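PDB 4CVU: beta-mannosidase from Trichoderma harzianum, which probably hydrolyses beta-linked mannose from the non-reducing ends of beta-mannosides, as a fungal member of glycoside hydrolase family 2. Local coordinates for residues Y181-P186 against F198-G203; V622-H627 against R636-S641. One frame throughout, in Å; residues are numbered along the deposited sequence.

Contact 1 (Y181-P186 against F198-G203). With NAG (2-acetamido-2-deoxy-beta-D-glucopyranose), chain L.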
ATOM      1  N   TYR A 181       7.946   7.974  32.842  1.00 43.50           N
ATOM      2  CA  TYR A 181       7.211   6.988  32.069  1.00 43.59           C
ATOM      3  C   TYR A 181       7.315   7.300  30.591  1.00 41.32           C
ATOM      4  O   TYR A 181       6.992   8.414  30.181  1.00 42.19           O
ATOM      5  CB  TYR A 181       5.753   7.028  32.494  1.00 45.67           C
ATOM      6  CG  TYR A 181       4.869   6.048  31.768  1.00 47.42           C
ATOM      7  CD1 TYR A 181       5.029   4.691  31.922  1.00 50.49           C
ATOM      8  CD2 TYR A 181       3.845   6.498  30.947  1.00 51.58           C
ATOM      9  CE1 TYR A 181       4.202   3.783  31.261  1.00 52.34           C
ATOM     10  CE2 TYR A 181       3.033   5.608  30.273  1.00 50.61           C
ATOM     11  CZ  TYR A 181       3.218   4.263  30.443  1.00 50.16           C
ATOM     12  OH  TYR A 181       2.366   3.420  29.777  1.00 55.46           O
ATOM     13  N   PRO A 182       7.795   6.357  29.783  1.00 41.10           N
ATOM     14  CA  PRO A 182       7.965   6.696  28.372  1.00 40.62           C
ATOM     15  C   PRO A 182       6.695   6.592  27.524  1.00 41.28           C
ATOM     16  O   PRO A 182       5.654   6.130  28.010  1.00 40.98           O
ATOM     17  CB  PRO A 182       8.951   5.650  27.869  1.00 43.27           C
ATOM     18  CG  PRO A 182       8.826   4.486  28.785  1.00 43.66           C
ATOM     19  CD  PRO A 182       8.143   4.949  30.062  1.00 44.09           C
ATOM     20  N   PHE A 183       6.825   7.015  26.261  1.00 39.81           N
ATOM     21  CA  PHE A 183       5.832   6.786  25.224  1.00 39.49           C
ATOM     22  C   PHE A 183       6.297   5.538  24.516  1.00 40.05           C
ATOM     23  O   PHE A 183       5.639   4.488  24.575  1.00 38.40           O
ATOM     24  CB  PHE A 183       5.733   7.996  24.264  1.00 38.56           C
ATOM     25  CG  PHE A 183       5.002   9.185  24.848  1.00 37.97           C
ATOM     26  CD1 PHE A 183       3.626   9.251  24.804  1.00 38.30           C
ATOM     27  CD2 PHE A 183       5.690  10.228  25.437  1.00 37.22           C
ATOM     28  CE1 PHE A 183       2.946  10.336  25.333  1.00 36.74           C
ATOM     29  CE2 PHE A 183       5.015  11.314  25.987  1.00 36.99           C
ATOM     30  CZ  PHE A 183       3.651  11.363  25.927  1.00 36.50           C
ATOM     31  N   GLU A 184       7.455   5.644  23.866  1.00 39.54           N
ATOM     32  CA  GLU A 184       8.119   4.479  23.336  1.00 40.01           C
ATOM     33  C   GLU A 184       9.518   4.344  23.958  1.00 41.22           C
ATOM     34  O   GLU A 184       9.654   3.562  24.894  1.00 43.60           O
ATOM     35  CB  GLU A 184       8.106   4.484  21.798  1.00 39.16           C
ATOM     36  CG  GLU A 184       6.687   4.261  21.282  1.00 39.82           C
ATOM     37  CD  GLU A 184       6.531   4.438  19.782  1.00 38.35           C
ATOM     38  OE1 GLU A 184       7.147   3.672  19.001  1.00 40.60           O
ATOM     39  OE2 GLU A 184       5.785   5.364  19.384  1.00 38.25           O
ATOM     40  N   TYR A 185      10.537   5.063  23.461  1.00 40.06           N
ATOM     41  CA  TYR A 185      11.878   5.009  24.093  1.00 40.83           C
ATOM     42  C   TYR A 185      11.915   5.675  25.470  1.00 39.77           C
ATOM     43  O   TYR A 185      11.332   6.708  25.659  1.00 38.04           O
ATOM     44  CB  TYR A 185      12.941   5.687  23.255  1.00 40.97           C
ATOM     45  CG  TYR A 185      13.193   4.967  21.964  1.00 42.52           C
ATOM     46  CD1 TYR A 185      14.091   3.894  21.901  1.00 44.88           C
ATOM     47  CD2 TYR A 185      12.521   5.320  20.806  1.00 43.61           C
ATOM     48  CE1 TYR A 185      14.329   3.215  20.713  1.00 43.14           C
ATOM     49  CE2 TYR A 185      12.745   4.647  19.604  1.00 41.81           C
ATOM     50  CZ  TYR A 185      13.637   3.613  19.556  1.00 43.64           C
ATOM     51  OH  TYR A 185      13.846   2.977  18.354  1.00 41.97           O
ATOM     52  N   PRO A 186      12.598   5.063  26.435  1.00 40.29           N
ATOM     53  CA  PRO A 186      12.823   5.661  27.744  1.00 39.79           C
ATOM     54  C   PRO A 186      13.995   6.612  27.746  1.00 40.60           C
ATOM     55  O   PRO A 186      14.784   6.649  26.821  1.00 39.50           O
ATOM     56  CB  PRO A 186      13.215   4.455  28.588  1.00 41.25           C
ATOM     57  CG  PRO A 186      13.906   3.561  27.604  1.00 41.50           C
ATOM     58  CD  PRO A 186      13.087   3.678  26.367  1.00 39.94           C
ATOM     59  N   PHE A 198      11.047  10.346  20.169  1.00 35.71           N
ATOM     60  CA  PHE A 198      11.002   9.075  20.857  1.00 37.10           C
ATOM     61  C   PHE A 198       9.580   8.538  21.052  1.00 38.59           C
ATOM     62  O   PHE A 198       9.361   7.624  21.883  1.00 36.95           O
ATOM     63  CB  PHE A 198      11.708   9.192  22.209  1.00 37.83           C
ATOM     64  CG  PHE A 198      13.072   9.811  22.104  1.00 39.50           C
ATOM     65  CD1 PHE A 198      14.137   9.077  21.613  1.00 39.02           C
ATOM     66  CD2 PHE A 198      13.261  11.153  22.401  1.00 39.01           C
ATOM     67  CE1 PHE A 198      15.378   9.665  21.477  1.00 40.35           C
ATOM     68  CE2 PHE A 198      14.490  11.753  22.240  1.00 40.81           C
ATOM     69  CZ  PHE A 198      15.558  10.993  21.786  1.00 40.22           C
ATOM     70  N   GLY A 199       8.627   9.140  20.304  1.00 35.70           N
ATOM     71  CA  GLY A 199       7.265   8.734  20.279  1.00 36.12           C
ATOM     72  C   GLY A 199       6.373   9.697  21.024  1.00 36.35           C
ATOM     73  O   GLY A 199       6.802  10.311  21.975  1.00 36.44           O
ATOM     74  N   TRP A 200       5.129   9.854  20.575  1.00 36.19           N
ATOM     75  CA  TRP A 200       4.111  10.556  21.396  1.00 34.25           C
ATOM     76  C   TRP A 200       2.783   9.847  21.144  1.00 34.21           C
ATOM     77  O   TRP A 200       2.694   8.897  20.323  1.00 34.46           O
ATOM     78  CB  TRP A 200       4.067  12.075  21.084  1.00 33.19           C
ATOM     79  CG  TRP A 200       3.787  13.013  22.313  1.00 33.46           C
ATOM     80  CD1 TRP A 200       2.594  13.512  22.692  1.00 33.62           C
ATOM     81  CD2 TRP A 200       4.750  13.519  23.266  1.00 33.53           C
ATOM     82  NE1 TRP A 200       2.719  14.283  23.832  1.00 33.34           N
ATOM     83  CE2 TRP A 200       4.033  14.298  24.207  1.00 35.41           C
ATOM     84  CE3 TRP A 200       6.122  13.369  23.427  1.00 34.94           C
ATOM     85  CZ2 TRP A 200       4.648  14.937  25.280  1.00 34.81           C
ATOM     86  CZ3 TRP A 200       6.756  14.035  24.497  1.00 35.92           C
ATOM     87  CH2 TRP A 200       6.000  14.816  25.412  1.00 35.48           C
ATOM     88  N   ASP A 201       1.738  10.292  21.843  1.00 33.54           N
ATOM     89  CA  ASP A 201       0.441   9.679  21.724  1.00 32.80           C
ATOM     90  C   ASP A 201      -0.308  10.063  20.442  1.00 30.16           C
ATOM     91  O   ASP A 201      -1.414   9.612  20.267  1.00 30.53           O
ATOM     92  CB  ASP A 201      -0.445   9.901  22.983  1.00 31.72           C
ATOM     93  CG  ASP A 201      -0.688  11.349  23.320  1.00 34.04           C
ATOM     94  OD1 ASP A 201      -0.275  12.285  22.590  1.00 33.42           O
ATOM     95  OD2 ASP A 201      -1.353  11.574  24.366  1.00 32.97           O
ATOM     96  N   TRP A 202       0.336  10.790  19.528  1.00 30.13           N
ATOM     97  CA  TRP A 202      -0.174  11.009  18.193  1.00 29.20           C
ATOM     98  C   TRP A 202       0.876  10.766  17.108  1.00 29.46           C
ATOM     99  O   TRP A 202       0.617  11.112  15.995  1.00 30.07           O
ATOM    100  CB  TRP A 202      -0.719  12.443  17.990  1.00 28.97           C
ATOM    101  CG  TRP A 202       0.000  13.472  18.767  1.00 29.81           C
ATOM    102  CD1 TRP A 202      -0.468  14.115  19.899  1.00 30.15           C
ATOM    103  CD2 TRP A 202       1.324  13.936  18.561  1.00 29.29           C
ATOM    104  NE1 TRP A 202       0.490  14.957  20.383  1.00 29.71           N
ATOM    105  CE2 TRP A 202       1.596  14.872  19.569  1.00 29.25           C
ATOM    106  CE3 TRP A 202       2.324  13.662  17.602  1.00 28.93           C
ATOM    107  CZ2 TRP A 202       2.816  15.514  19.661  1.00 29.51           C
ATOM    108  CZ3 TRP A 202       3.496  14.321  17.679  1.00 29.54           C
ATOM    109  CH2 TRP A 202       3.760  15.235  18.682  1.00 29.62           C
ATOM    110  N   GLY A 203       2.030  10.230  17.428  1.00 31.39           N
ATOM    111  CA  GLY A 203       3.139  10.128  16.423  1.00 32.93           C
ATOM    112  C   GLY A 203       4.093   9.008  16.715  1.00 33.57           C
ATOM    113  O   GLY A 203       4.061   8.413  17.825  1.00 32.16           O
TER
HETATM  114  C1  NAG L1007       0.134   0.904  28.780  1.00 41.26           C
HETATM  115  C2  NAG L1007      -0.826   1.079  29.923  1.00 40.50           C
HETATM  116  C3  NAG L1007      -0.072   0.945  31.236  1.00 41.32           C
HETATM  117  C4  NAG L1007       0.668  -0.394  31.228  1.00 43.45           C
HETATM  118  C5  NAG L1007       1.537  -0.516  29.972  1.00 45.98           C
HETATM  119  C6  NAG L1007       2.278  -1.844  29.874  1.00 45.02           C
HETATM  120  C7  NAG L1007      -2.758   2.603  30.039  1.00 43.06           C
HETATM  121  C8  NAG L1007      -3.272   4.011  29.835  1.00 45.32           C
HETATM  122  N2  NAG L1007      -1.470   2.373  29.781  1.00 42.70           N
HETATM  123  O3  NAG L1007      -1.015   1.059  32.304  1.00 41.69           O
HETATM  124  O4  NAG L1007       1.495  -0.550  32.374  1.00 46.92           O
HETATM  125  O5  NAG L1007       0.707  -0.394  28.835  1.00 43.39           O
HETATM  126  O6  NAG L1007       1.333  -2.884  29.918  1.00 47.91           O
HETATM  127  O7  NAG L1007      -3.547   1.745  30.414  1.00 44.38           O
HETATM  128  O   HOH W   1       9.110   8.187  24.941  1.00 37.78           O
HETATM  129  O   HOH W   2       4.134   6.552  21.247  1.00 39.07           O
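For F183, chi1 (-75°) sets CG beside the backbone N, and chi2 (-84°) turns the phenyl ring to face the indole of W200. One face of that ring receives the five-membered part of the indole, with centroids 4.1 Å apart and planes tilted by 27°. The same face also takes W200 CA in a CH-pi contact, 4.0 Å from the F183 ring centroid. Within the stack, the closest atoms are F183 CZ and W200 CE2, 3.4 Å apart. Beside the stack, the carbonyl oxygen of F198 accepts the N-H of Y185 in the carbonyl plane at an N-O distance of 3.2 Å; E184 N adds a weak bond to the same oxygen. Water 1 takes the N-H of F183 and also lies near F198 O. E184 extends beyond CG, and G199, being glycine, presents only its CA to E184 OE2, 3.8 Å away. Water 2 donates both to E184 OE2 and to W200 O, while OE1 forms a salt bridge with R80. Y185 CB meets F198 CB at 3.9 Å, and helix 159-168 packs on both side chains. The contact ties together two parts of the long loop between helix 159-168 and strand 215-221, in the galactose-binding-like domain. W422 meets W200 edge-to-face. The aromatic stack thus flanks a buried carboxylate whose charged form R80 and water 2 would favour and nearby D76 would oppose, the balance being uncertain.

Contact 2 (V622-H627 against R636-S641). With NAG (2-acetamido-2-deoxy-beta-D-glucopyranose), chain L.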
ATOM      1  N   VAL A 622      -4.101  -0.703  11.889  1.00 35.93           N
ATOM      2  CA  VAL A 622      -4.759   0.560  12.233  1.00 37.07           C
ATOM      3  C   VAL A 622      -4.721   0.754  13.770  1.00 38.04           C
ATOM      4  O   VAL A 622      -4.455   1.861  14.276  1.00 36.45           O
ATOM      5  CB  VAL A 622      -6.205   0.596  11.682  1.00 37.48           C
ATOM      6  CG1 VAL A 622      -7.067   1.612  12.396  1.00 37.72           C
ATOM      7  CG2 VAL A 622      -6.217   0.836  10.165  1.00 36.76           C
ATOM      8  N   ILE A 623      -4.974  -0.330  14.505  1.00 38.73           N
ATOM      9  CA  ILE A 623      -4.908  -0.281  15.971  1.00 38.82           C
ATOM     10  C   ILE A 623      -3.506   0.098  16.421  1.00 39.37           C
ATOM     11  O   ILE A 623      -3.337   0.996  17.273  1.00 39.46           O
ATOM     12  CB  ILE A 623      -5.277  -1.626  16.608  1.00 40.73           C
ATOM     13  CG1 ILE A 623      -6.770  -1.878  16.498  1.00 41.06           C
ATOM     14  CG2 ILE A 623      -4.840  -1.673  18.072  1.00 41.68           C
ATOM     15  CD1 ILE A 623      -7.117  -3.351  16.643  1.00 44.07           C
ATOM     16  N   LEU A 624      -2.495  -0.550  15.832  1.00 37.86           N
ATOM     17  CA  LEU A 624      -1.098  -0.307  16.259  1.00 37.64           C
ATOM     18  C   LEU A 624      -0.621   1.111  15.947  1.00 35.97           C
ATOM     19  O   LEU A 624       0.353   1.569  16.517  1.00 35.32           O
ATOM     20  CB  LEU A 624      -0.127  -1.355  15.691  1.00 38.02           C
ATOM     21  CG  LEU A 624      -0.199  -2.715  16.429  1.00 39.44           C
ATOM     22  CD1 LEU A 624       0.682  -3.782  15.793  1.00 40.48           C
ATOM     23  CD2 LEU A 624       0.161  -2.531  17.901  1.00 39.60           C
ATOM     24  N   ARG A 625      -1.313   1.801  15.048  1.00 34.62           N
ATOM     25  CA  ARG A 625      -0.983   3.191  14.728  1.00 33.26           C
ATOM     26  C   ARG A 625      -1.736   4.177  15.605  1.00 32.39           C
ATOM     27  O   ARG A 625      -1.440   5.382  15.597  1.00 32.67           O
ATOM     28  CB  ARG A 625      -1.230   3.455  13.266  1.00 33.85           C
ATOM     29  CG  ARG A 625      -0.215   2.760  12.367  1.00 34.85           C
ATOM     30  CD  ARG A 625      -0.658   2.810  10.929  1.00 35.40           C
ATOM     31  NE  ARG A 625      -0.457   4.156  10.375  1.00 35.84           N
ATOM     32  CZ  ARG A 625       0.629   4.545   9.688  1.00 35.67           C
ATOM     33  NH1 ARG A 625       1.646   3.727   9.472  1.00 36.76           N
ATOM     34  NH2 ARG A 625       0.733   5.795   9.266  1.00 35.91           N
ATOM     35  N   ASN A 626      -2.664   3.696  16.398  1.00 32.42           N
ATOM     36  CA  ASN A 626      -3.330   4.554  17.382  1.00 32.18           C
ATOM     37  C   ASN A 626      -2.446   4.577  18.620  1.00 33.35           C
ATOM     38  O   ASN A 626      -2.331   3.538  19.316  1.00 33.30           O
ATOM     39  CB  ASN A 626      -4.694   4.010  17.747  1.00 32.89           C
ATOM     40  CG  ASN A 626      -5.488   4.978  18.609  1.00 32.48           C
ATOM     41  OD1 ASN A 626      -4.941   5.950  19.179  1.00 31.93           O
ATOM     42  ND2 ASN A 626      -6.777   4.798  18.609  1.00 32.64           N
ATOM     43  N   HIS A 627      -1.824   5.731  18.896  1.00 31.27           N
ATOM     44  CA  HIS A 627      -0.979   5.824  20.057  1.00 32.53           C
ATOM     45  C   HIS A 627      -1.691   6.431  21.229  1.00 32.34           C
ATOM     46  O   HIS A 627      -1.049   6.786  22.204  1.00 33.64           O
ATOM     47  CB  HIS A 627       0.327   6.534  19.747  1.00 32.65           C
ATOM     48  CG  HIS A 627       1.236   5.733  18.864  1.00 32.94           C
ATOM     49  ND1 HIS A 627       2.422   6.219  18.369  1.00 33.77           N
ATOM     50  CD2 HIS A 627       1.137   4.462  18.412  1.00 34.07           C
ATOM     51  CE1 HIS A 627       3.025   5.287  17.656  1.00 33.77           C
ATOM     52  NE2 HIS A 627       2.260   4.214  17.654  1.00 34.59           N
ATOM     53  N   ARG A 636       4.687  -4.022  21.432  1.00 47.53           N
ATOM     54  CA  ARG A 636       3.512  -3.858  20.557  1.00 48.87           C
ATOM     55  C   ARG A 636       2.292  -3.926  21.448  1.00 48.39           C
ATOM     56  O   ARG A 636       1.705  -4.986  21.646  1.00 51.16           O
ATOM     57  CB  ARG A 636       3.428  -4.943  19.481  1.00 50.46           C
ATOM     58  CG  ARG A 636       4.544  -4.889  18.454  1.00 53.01           C
ATOM     59  CD  ARG A 636       4.228  -5.744  17.228  1.00 54.28           C
ATOM     60  NE  ARG A 636       5.254  -5.587  16.194  1.00 57.27           N
ATOM     61  CZ  ARG A 636       5.091  -5.871  14.904  1.00 62.02           C
ATOM     62  NH1 ARG A 636       3.937  -6.344  14.440  1.00 63.01           N
ATOM     63  NH2 ARG A 636       6.100  -5.693  14.062  1.00 66.83           N
ATOM     64  N   ASN A 637       1.919  -2.786  21.990  1.00 44.24           N
ATOM     65  CA  ASN A 637       0.907  -2.726  23.014  1.00 43.83           C
ATOM     66  C   ASN A 637      -0.510  -2.555  22.407  1.00 44.23           C
ATOM     67  O   ASN A 637      -1.057  -1.435  22.313  1.00 40.90           O
ATOM     68  CB  ASN A 637       1.288  -1.627  23.983  1.00 41.61           C
ATOM     69  CG  ASN A 637       0.581  -1.743  25.308  1.00 42.45           C
ATOM     70  OD1 ASN A 637      -0.523  -2.276  25.389  1.00 43.81           O
ATOM     71  ND2 ASN A 637       1.230  -1.260  26.366  1.00 43.28           N
ATOM     72  N   ILE A 638      -1.095  -3.683  22.012  1.00 43.90           N
ATOM     73  CA  ILE A 638      -2.450  -3.723  21.421  1.00 44.81           C
ATOM     74  C   ILE A 638      -3.480  -3.298  22.447  1.00 43.07           C
ATOM     75  O   ILE A 638      -4.435  -2.618  22.128  1.00 43.63           O
ATOM     76  CB  ILE A 638      -2.796  -5.145  20.862  1.00 46.95           C
ATOM     77  CG1 ILE A 638      -2.282  -5.291  19.444  1.00 48.93           C
ATOM     78  CG2 ILE A 638      -4.306  -5.382  20.760  1.00 47.63           C
ATOM     79  CD1 ILE A 638      -0.901  -5.828  19.399  1.00 51.49           C
ATOM     80  N   HIS A 639      -3.281  -3.687  23.688  1.00 42.55           N
ATOM     81  CA  HIS A 639      -4.238  -3.364  24.732  1.00 44.74           C
ATOM     82  C   HIS A 639      -4.419  -1.834  24.906  1.00 43.34           C
ATOM     83  O   HIS A 639      -5.530  -1.329  24.930  1.00 42.95           O
ATOM     84  CB  HIS A 639      -3.800  -3.984  26.056  1.00 47.22           C
ATOM     85  CG  HIS A 639      -4.663  -3.598  27.220  1.00 50.08           C
ATOM     86  ND1 HIS A 639      -5.798  -4.306  27.580  1.00 50.78           N
ATOM     87  CD2 HIS A 639      -4.564  -2.562  28.097  1.00 48.37           C
ATOM     88  CE1 HIS A 639      -6.354  -3.727  28.636  1.00 52.43           C
ATOM     89  NE2 HIS A 639      -5.628  -2.664  28.964  1.00 51.68           N
ATOM     90  N   ASN A 640      -3.314  -1.126  25.049  1.00 42.51           N
ATOM     91  CA  ASN A 640      -3.356   0.317  25.259  1.00 42.77           C
ATOM     92  C   ASN A 640      -3.901   1.073  24.064  1.00 40.34           C
ATOM     93  O   ASN A 640      -4.659   2.042  24.227  1.00 39.36           O
ATOM     94  CB  ASN A 640      -1.952   0.844  25.593  1.00 44.51           C
ATOM     95  CG  ASN A 640      -1.521   0.486  27.006  1.00 46.55           C
ATOM     96  OD1 ASN A 640      -2.157  -0.320  27.667  1.00 46.77           O
ATOM     97  ND2 ASN A 640      -0.438   1.117  27.470  1.00 49.35           N
ATOM     98  N   SER A 641      -3.504   0.659  22.863  1.00 37.35           N
ATOM     99  CA  SER A 641      -4.030   1.253  21.661  1.00 37.47           C
ATOM    100  C   SER A 641      -5.535   1.044  21.527  1.00 37.05           C
ATOM    101  O   SER A 641      -6.273   1.957  21.095  1.00 36.00           O
ATOM    102  CB  SER A 641      -3.292   0.678  20.457  1.00 36.65           C
ATOM    103  OG  SER A 641      -1.950   1.141  20.509  1.00 35.75           O
TER
HETATM  104  C1  NAG L1007       0.134   0.904  28.780  1.00 41.26           C
HETATM  105  C2  NAG L1007      -0.826   1.079  29.923  1.00 40.50           C
HETATM  106  C3  NAG L1007      -0.072   0.945  31.236  1.00 41.32           C
HETATM  107  C4  NAG L1007       0.668  -0.394  31.228  1.00 43.45           C
HETATM  108  C5  NAG L1007       1.537  -0.516  29.972  1.00 45.98           C
HETATM  109  C6  NAG L1007       2.278  -1.844  29.874  1.00 45.02           C
HETATM  110  C7  NAG L1007      -2.758   2.603  30.039  1.00 43.06           C
HETATM  111  C8  NAG L1007      -3.272   4.011  29.835  1.00 45.32           C
HETATM  112  N2  NAG L1007      -1.470   2.373  29.781  1.00 42.70           N
HETATM  113  O3  NAG L1007      -1.015   1.059  32.304  1.00 41.69           O
HETATM  114  O4  NAG L1007       1.495  -0.550  32.374  1.00 46.92           O
HETATM  115  O5  NAG L1007       0.707  -0.394  28.835  1.00 43.39           O
HETATM  116  O6  NAG L1007       1.333  -2.884  29.918  1.00 47.91           O
HETATM  117  O7  NAG L1007      -3.547   1.745  30.414  1.00 44.38           O
HETATM  118  O   HOH W   3       0.559   0.964  19.133  1.00 51.42           O
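R636 runs past L624 CD1, with CD 4.3 Å away and the guanidinium lying obliquely to the same methyl, while its NH1 makes a weak hydrogen bond to the carbonyl oxygen of G65 in the second subunit. N637 follows as the centre of an inverse gamma turn and N-cap of helix 638-655. Its OD1 accepts the amide of N640 at 3.0 Å from N, a donor standing well above the carbonyl plane, and its ND2 donates to O5 of the NAG at 2.7 Å. I638 then sets CD1 3.8 Å from L624 CD2, the two side chains crossing obliquely. N640 carries the sugar, ND2 being covalently joined to NAG C1. S641 has OG anti to its carbonyl carbon (chi1 -68°), where it donates to N626 O at 2.7 Å, almost in line with the C=O bond. Water 3 donates to S641 OG and L624 O, bridging the two segments. On the same serine, CB packs 3.7 Å from I623 CG2. The end of helix 620-625, with N626, joins the first turn of helix 638-655 through the serine bond, a water bridge and an aliphatic patch, while the N637 amide serves both helix end and glycan.

How the contacts relate
Contact 1 is buried and joins two parts of a single long loop without helix or strand; contact 2 is only partly buried, joins the end of one helix to the start of another, and lies farther from the chain centre. Aromatic stacking, a backbone carbonyl shared by two N-H groups, one weakly, and the E184 carboxylate with its water mark the first; aliphatic contacts, a serine hydroxyl and a helix cap the second. H627 connects them: its ND1 probably donates to G203 O (2.8 Å), while its CE1 packs on E184 OE2. The same NAG, rooted on contact 2, comes near Y181 of contact 1, and F183 has backbone hydrogen bonding with G633, between the segments of contact 2.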